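Local coordinates for arabinogalactan endo-1,4-beta-galactosidase (Ignisphaera aggregans, PDB 7OSK), which probably hydrolyses internal beta-1,4-galactosidic bonds of arabinogalactan, this chain being the calcium-binding catalytic domain of a longer hyperthermostable protein, at residues N97-G109 against D139-W153. Numbering follows the deposited sequence.
Sequences NDPYDEQGRPYGG and DWWADPSKQSKPKAW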
loop_
_atom_site.group_PDB
_atom_site.type_symbol
_atom_site.label_atom_id
_atom_site.label_comp_id
_atom_site.label_asym_id
_atom_site.label_seq_id
_atom_site.Cartn_x
_atom_site.Cartn_y
_atom_site.Cartn_z
ATOM N N ASN A 97 9.652 11.730 2.144
ATOM C CA ASN A 97 11.010 12.248 2.233
ATOM C C ASN A 97 11.235 13.051 3.507
ATOM O O ASN A 97 12.182 12.794 4.251
ATOM C CB ASN A 97 11.327 13.111 1.011
ATOM C CG ASN A 97 11.319 12.317 -0.283
ATOM O OD1 ASN A 97 10.574 11.347 -0.428
ATOM N ND2 ASN A 97 12.155 12.723 -1.229
ATOM N N ASP A 98 10.359 14.020 3.750
ATOM C CA ASP A 98 10.461 14.879 4.924
ATOM C C ASP A 98 9.078 15.340 5.373
ATOM O O ASP A 98 8.669 16.463 5.077
ATOM C CB ASP A 98 11.348 16.090 4.624
ATOM C CG ASP A 98 11.515 17.003 5.822
ATOM O OD1 ASP A 98 11.546 16.494 6.961
ATOM O OD2 ASP A 98 11.613 18.231 5.625
ATOM N N PRO A 99 8.348 14.468 6.089
ATOM C CA PRO A 99 7.000 14.780 6.575
ATOM C C PRO A 99 7.001 15.686 7.811
ATOM O O PRO A 99 6.242 15.468 8.757
ATOM C CB PRO A 99 6.424 13.395 6.892
ATOM C CG PRO A 99 7.606 12.582 7.265
ATOM C CD PRO A 99 8.736 13.081 6.406
ATOM N N TYR A 100 7.852 16.706 7.781
ATOM C CA TYR A 100 7.955 17.685 8.857
ATOM C C TYR A 100 8.021 19.074 8.240
ATOM O O TYR A 100 8.413 19.210 7.085
ATOM C CB TYR A 100 9.196 17.423 9.714
ATOM C CG TYR A 100 9.333 15.993 10.182
ATOM C CD1 TYR A 100 9.930 15.034 9.376
ATOM C CD2 TYR A 100 8.872 15.603 11.433
ATOM C CE1 TYR A 100 10.058 13.729 9.798
ATOM C CE2 TYR A 100 8.997 14.298 11.865
ATOM C CZ TYR A 100 9.591 13.365 11.043
ATOM O OH TYR A 100 9.719 12.063 11.464
ATOM N N ASP A 101 7.640 20.102 8.995
ATOM C CA ASP A 101 7.739 21.473 8.500
ATOM C C ASP A 101 9.066 22.091 8.936
ATOM O O ASP A 101 9.894 21.421 9.554
ATOM C CB ASP A 101 6.553 22.325 8.977
ATOM C CG ASP A 101 6.376 22.309 10.485
ATOM O OD1 ASP A 101 7.360 22.074 11.219
ATOM O OD2 ASP A 101 5.235 22.547 10.938
ATOM N N GLU A 102 9.266 23.365 8.611
ATOM C CA GLU A 102 10.534 24.037 8.880
ATOM C C GLU A 102 10.778 24.237 10.376
ATOM O O GLU A 102 11.889 24.573 10.792
ATOM C CB GLU A 102 10.579 25.385 8.154
ATOM C CG GLU A 102 9.484 26.361 8.563
ATOM C CD GLU A 102 9.170 27.376 7.479
ATOM O OE1 GLU A 102 8.936 26.963 6.322
ATOM O OE2 GLU A 102 9.152 28.588 7.785
ATOM N N GLN A 103 9.739 24.017 11.176
ATOM C CA GLN A 103 9.842 24.132 12.628
ATOM C C GLN A 103 10.027 22.762 13.280
ATOM O O GLN A 103 10.010 22.639 14.504
ATOM C CB GLN A 103 8.598 24.819 13.192
ATOM C CG GLN A 103 8.333 26.202 12.597
ATOM C CD GLN A 103 6.863 26.454 12.280
ATOM O OE1 GLN A 103 5.979 25.706 12.703
ATOM N NE2 GLN A 103 6.598 27.516 11.526
ATOM N N GLY A 104 10.195 21.732 12.456
ATOM C CA GLY A 104 10.434 20.387 12.950
ATOM C C GLY A 104 9.175 19.626 13.325
ATOM O O GLY A 104 9.248 18.447 13.669
ATOM N N ARG A 105 8.022 20.288 13.263
ATOM C CA ARG A 105 6.762 19.649 13.632
ATOM C C ARG A 105 6.311 18.660 12.554
ATOM O O ARG A 105 6.377 18.970 11.367
ATOM C CB ARG A 105 5.670 20.696 13.866
ATOM C CG ARG A 105 6.001 21.713 14.943
ATOM C CD ARG A 105 4.738 22.259 15.599
ATOM N NE ARG A 105 3.810 22.850 14.633
ATOM C CZ ARG A 105 3.831 24.122 14.244
ATOM N NH1 ARG A 105 4.740 24.959 14.723
ATOM N NH2 ARG A 105 2.939 24.559 13.364
ATOM N N PRO A 106 5.844 17.466 12.964
ATOM C CA PRO A 106 5.427 16.441 11.998
ATOM C C PRO A 106 4.082 16.734 11.329
ATOM O O PRO A 106 3.202 17.329 11.946
ATOM C CB PRO A 106 5.331 15.178 12.856
ATOM C CG PRO A 106 5.002 15.676 14.210
ATOM C CD PRO A 106 5.719 16.989 14.354
ATOM N N TYR A 107 3.933 16.303 10.079
ATOM C CA TYR A 107 2.692 16.490 9.333
ATOM C C TYR A 107 1.581 15.580 9.853
ATOM O O TYR A 107 0.417 15.981 9.921
ATOM C CB TYR A 107 2.917 16.224 7.838
ATOM C CG TYR A 107 3.717 17.284 7.101
ATOM C CD1 TYR A 107 3.972 18.526 7.672
ATOM C CD2 TYR A 107 4.206 17.042 5.823
ATOM C CE1 TYR A 107 4.695 19.491 6.995
ATOM C CE2 TYR A 107 4.932 18.001 5.139
ATOM C CZ TYR A 107 5.173 19.223 5.729
ATOM O OH TYR A 107 5.892 20.180 5.050
ATOM N N GLY A 108 1.949 14.352 10.213
ATOM C CA GLY A 108 0.993 13.361 10.679
ATOM C C GLY A 108 0.813 12.238 9.675
ATOM O O GLY A 108 1.674 12.003 8.827
ATOM N N GLY A 109 -0.314 11.542 9.771
ATOM C CA GLY A 109 -0.613 10.447 8.870
ATOM C C GLY A 109 0.394 9.323 8.995
ATOM O O GLY A 109 0.698 8.638 8.017
ATOM N N ASP A 139 6.658 14.839 0.353
ATOM C CA ASP A 139 6.852 15.009 1.790
ATOM C C ASP A 139 5.626 14.527 2.555
ATOM O O ASP A 139 5.684 14.326 3.765
ATOM C CB ASP A 139 7.147 16.470 2.143
ATOM C CG ASP A 139 8.598 16.853 1.901
ATOM O OD1 ASP A 139 9.476 15.965 1.951
ATOM O OD2 ASP A 139 8.866 18.049 1.666
ATOM N N TRP A 140 4.514 14.342 1.852
ATOM C CA TRP A 140 3.309 13.825 2.488
ATOM C C TRP A 140 2.461 13.045 1.481
ATOM O O TRP A 140 2.992 12.551 0.488
ATOM C CB TRP A 140 2.510 14.974 3.112
ATOM C CG TRP A 140 1.799 14.613 4.394
ATOM C CD1 TRP A 140 2.237 13.763 5.371
ATOM C CD2 TRP A 140 0.521 15.094 4.828
ATOM N NE1 TRP A 140 1.311 13.685 6.384
ATOM C CE2 TRP A 140 0.249 14.494 6.075
ATOM C CE3 TRP A 140 -0.421 15.972 4.285
ATOM C CZ2 TRP A 140 -0.924 14.743 6.784
ATOM C CZ3 TRP A 140 -1.586 16.217 4.989
ATOM C CH2 TRP A 140 -1.827 15.605 6.225
ATOM N N TRP A 141 1.159 12.930 1.746
ATOM C CA TRP A 141 0.261 12.101 0.937
ATOM C C TRP A 141 0.382 12.371 -0.559
ATOM O O TRP A 141 0.437 13.525 -0.991
ATOM C CB TRP A 141 -1.195 12.315 1.353
ATOM C CG TRP A 141 -1.481 11.988 2.781
ATOM C CD1 TRP A 141 -1.626 12.871 3.806
ATOM C CD2 TRP A 141 -1.664 10.685 3.348
ATOM N NE1 TRP A 141 -1.887 12.205 4.977
ATOM C CE2 TRP A 141 -1.917 10.859 4.722
ATOM C CE3 TRP A 141 -1.644 9.388 2.826
ATOM C CZ2 TRP A 141 -2.143 9.788 5.582
ATOM C CZ3 TRP A 141 -1.869 8.326 3.682
ATOM C CH2 TRP A 141 -2.114 8.533 5.044
ATOM N N ALA A 142 0.419 11.294 -1.338
ATOM C CA ALA A 142 0.442 11.392 -2.789
ATOM C C ALA A 142 -0.537 10.402 -3.414
ATOM O O ALA A 142 -0.592 9.233 -3.028
ATOM C CB ALA A 142 1.846 11.155 -3.319
ATOM N N ASP A 143 -1.318 10.893 -4.369
ATOM C CA ASP A 143 -2.261 10.073 -5.117
ATOM C C ASP A 143 -2.540 10.806 -6.431
ATOM O O ASP A 143 -1.937 11.847 -6.682
ATOM C CB ASP A 143 -3.528 9.830 -4.296
ATOM C CG ASP A 143 -4.212 11.111 -3.889
ATOM O OD1 ASP A 143 -4.804 11.775 -4.764
ATOM O OD2 ASP A 143 -4.162 11.448 -2.687
ATOM N N PRO A 144 -3.436 10.276 -7.284
ATOM C CA PRO A 144 -3.624 10.941 -8.581
ATOM C C PRO A 144 -4.231 12.343 -8.521
ATOM O O PRO A 144 -4.446 12.923 -9.584
ATOM C CB PRO A 144 -4.569 9.989 -9.321
ATOM C CG PRO A 144 -4.318 8.662 -8.705
ATOM C CD PRO A 144 -4.093 8.958 -7.257
ATOM N N SER A 145 -4.498 12.872 -7.329
ATOM C CA SER A 145 -5.049 14.222 -7.194
ATOM C C SER A 145 -4.018 15.186 -6.603
ATOM O O SER A 145 -4.166 16.403 -6.706
ATOM C CB SER A 145 -6.309 14.203 -6.328
ATOM O OG SER A 145 -6.001 13.912 -4.976
ATOM N N LYS A 146 -2.976 14.636 -5.988
ATOM C CA LYS A 146 -1.896 15.444 -5.428
ATOM C C LYS A 146 -0.575 14.686 -5.502
ATOM O O LYS A 146 -0.467 13.569 -5.008
ATOM C CB LYS A 146 -2.210 15.843 -3.979
ATOM C CG LYS A 146 -2.496 14.673 -3.040
ATOM C CD LYS A 146 -3.315 15.120 -1.835
ATOM C CE LYS A 146 -3.528 13.984 -0.844
ATOM N NZ LYS A 146 -4.070 14.457 0.466
ATOM N N GLN A 147 0.415 15.298 -6.145
ATOM C CA GLN A 147 1.750 14.718 -6.261
ATOM C C GLN A 147 2.795 15.796 -6.003
ATOM O O GLN A 147 3.581 16.138 -6.887
ATOM C CB GLN A 147 1.959 14.096 -7.646
ATOM C CG GLN A 147 1.095 12.873 -7.932
ATOM C CD GLN A 147 1.648 11.592 -7.323
ATOM O OE1 GLN A 147 2.808 11.531 -6.914
ATOM N NE2 GLN A 147 0.815 10.560 -7.264
ATOM N N SER A 148 2.796 16.332 -4.789
ATOM C CA SER A 148 3.675 17.442 -4.446
ATOM C C SER A 148 5.141 17.030 -4.451
ATOM O O SER A 148 5.523 16.050 -3.807
ATOM C CB SER A 148 3.313 18.008 -3.071
ATOM O OG SER A 148 2.007 18.554 -3.072
ATOM N N LYS A 149 5.962 17.777 -5.184
ATOM C CA LYS A 149 7.405 17.608 -5.095
ATOM C C LYS A 149 7.831 17.959 -3.677
ATOM O O LYS A 149 7.320 18.924 -3.110
ATOM C CB LYS A 149 8.137 18.491 -6.109
ATOM C CG LYS A 149 7.832 18.157 -7.558
ATOM C CD LYS A 149 8.720 18.932 -8.526
ATOM C CE LYS A 149 8.420 20.422 -8.522
ATOM N NZ LYS A 149 9.236 21.150 -9.533
ATOM N N PRO A 150 8.753 17.177 -3.090
ATOM C CA PRO A 150 9.234 17.507 -1.744
ATOM C C PRO A 150 9.721 18.954 -1.647
ATOM O O PRO A 150 10.104 19.535 -2.664
ATOM C CB PRO A 150 10.380 16.514 -1.530
ATOM C CG PRO A 150 10.018 15.345 -2.382
ATOM C CD PRO A 150 9.328 15.912 -3.586
ATOM N N LYS A 151 9.688 19.522 -0.443
ATOM C CA LYS A 151 10.000 20.934 -0.236
ATOM C C LYS A 151 11.347 21.344 -0.822
ATOM O O LYS A 151 11.495 22.456 -1.329
ATOM C CB LYS A 151 9.982 21.264 1.257
ATOM C CG LYS A 151 8.591 21.267 1.873
ATOM C CD LYS A 151 8.645 21.494 3.375
ATOM C CE LYS A 151 8.782 20.195 4.152
ATOM N NZ LYS A 151 10.084 19.498 3.967
ATOM N N ALA A 152 12.322 20.442 -0.758
ATOM C CA ALA A 152 13.675 20.747 -1.210
ATOM C C ALA A 152 13.848 20.503 -2.707
ATOM O O ALA A 152 14.857 20.895 -3.291
ATOM C CB ALA A 152 14.682 19.927 -0.427
ATOM N N TRP A 153 12.861 19.853 -3.321
ATOM C CA TRP A 153 12.896 19.557 -4.754
ATOM C C TRP A 153 12.028 20.533 -5.549
ATOM O O TRP A 153 12.024 20.512 -6.779
ATOM C CB TRP A 153 12.420 18.124 -5.017
ATOM C CG TRP A 153 13.270 17.056 -4.389
ATOM C CD1 TRP A 153 14.321 17.235 -3.539
ATOM C CD2 TRP A 153 13.136 15.638 -4.566
ATOM N NE1 TRP A 153 14.848 16.020 -3.176
ATOM C CE2 TRP A 153 14.141 15.024 -3.792
ATOM C CE3 TRP A 153 12.266 14.829 -5.303
ATOM C CZ2 TRP A 153 14.299 13.641 -3.734
ATOM C CZ3 TRP A 153 12.424 13.457 -5.243
ATOM C CH2 TRP A 153 13.433 12.877 -4.464
#
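D98 and D139 bring the two loop backbones closest, their CA atoms 4.8 Å apart, and neither 97-109 nor 139-153 forms a regular helix or strand here. The D139 carboxylate accepts from two backbone N-H groups and the K151 ammonium. Its OD1 takes a weak, bent hydrogen bond from D98 N. Its OD2 accepts K151 N at 2.7 Å and K151 NZ at 3.0 Å, from opposite faces of the carboxylate plane. K151 NZ forms a second salt bridge, to D98 OD2 at 2.6 Å, above that carboxylate's plane. The bends of the lysine chain at chi3 and chi4 bring the ammonium between the two acids. Its positive charge probably offsets their mutual repulsion. The lysine CE also lies against Y107 OH.

W140 is held on several sides. Its NE1 gives G108 O a nearly straight hydrogen bond of 3.0 Å, with the oxygen in the indole plane; the donor stands above the carbonyl plane. Y107 CB sits over one indole face in a CH-pi contact, 3.5 Å from the centroid of the five-membered ring. The Y107 ring turns its edge to that face, planes 73° apart. W141 CD1 covers the opposite face. An alanine in place of W140 would probably leave G108 O without this donor and open a gap between Y107 and W141.

Further along, N97 ND2 lies over the face of W153, 3.4 Å from CZ2, with amide and ring planes 82° apart. P150 CG touches the same face. W153 itself packs on helix 158-178. These are the loops after strands 90-95 and 130-135, neighbours in the parallel eight-stranded barrel. The contact joins consecutive beta-alpha loops of a TIM barrel, the fold of glycosyl hydrolase family 53.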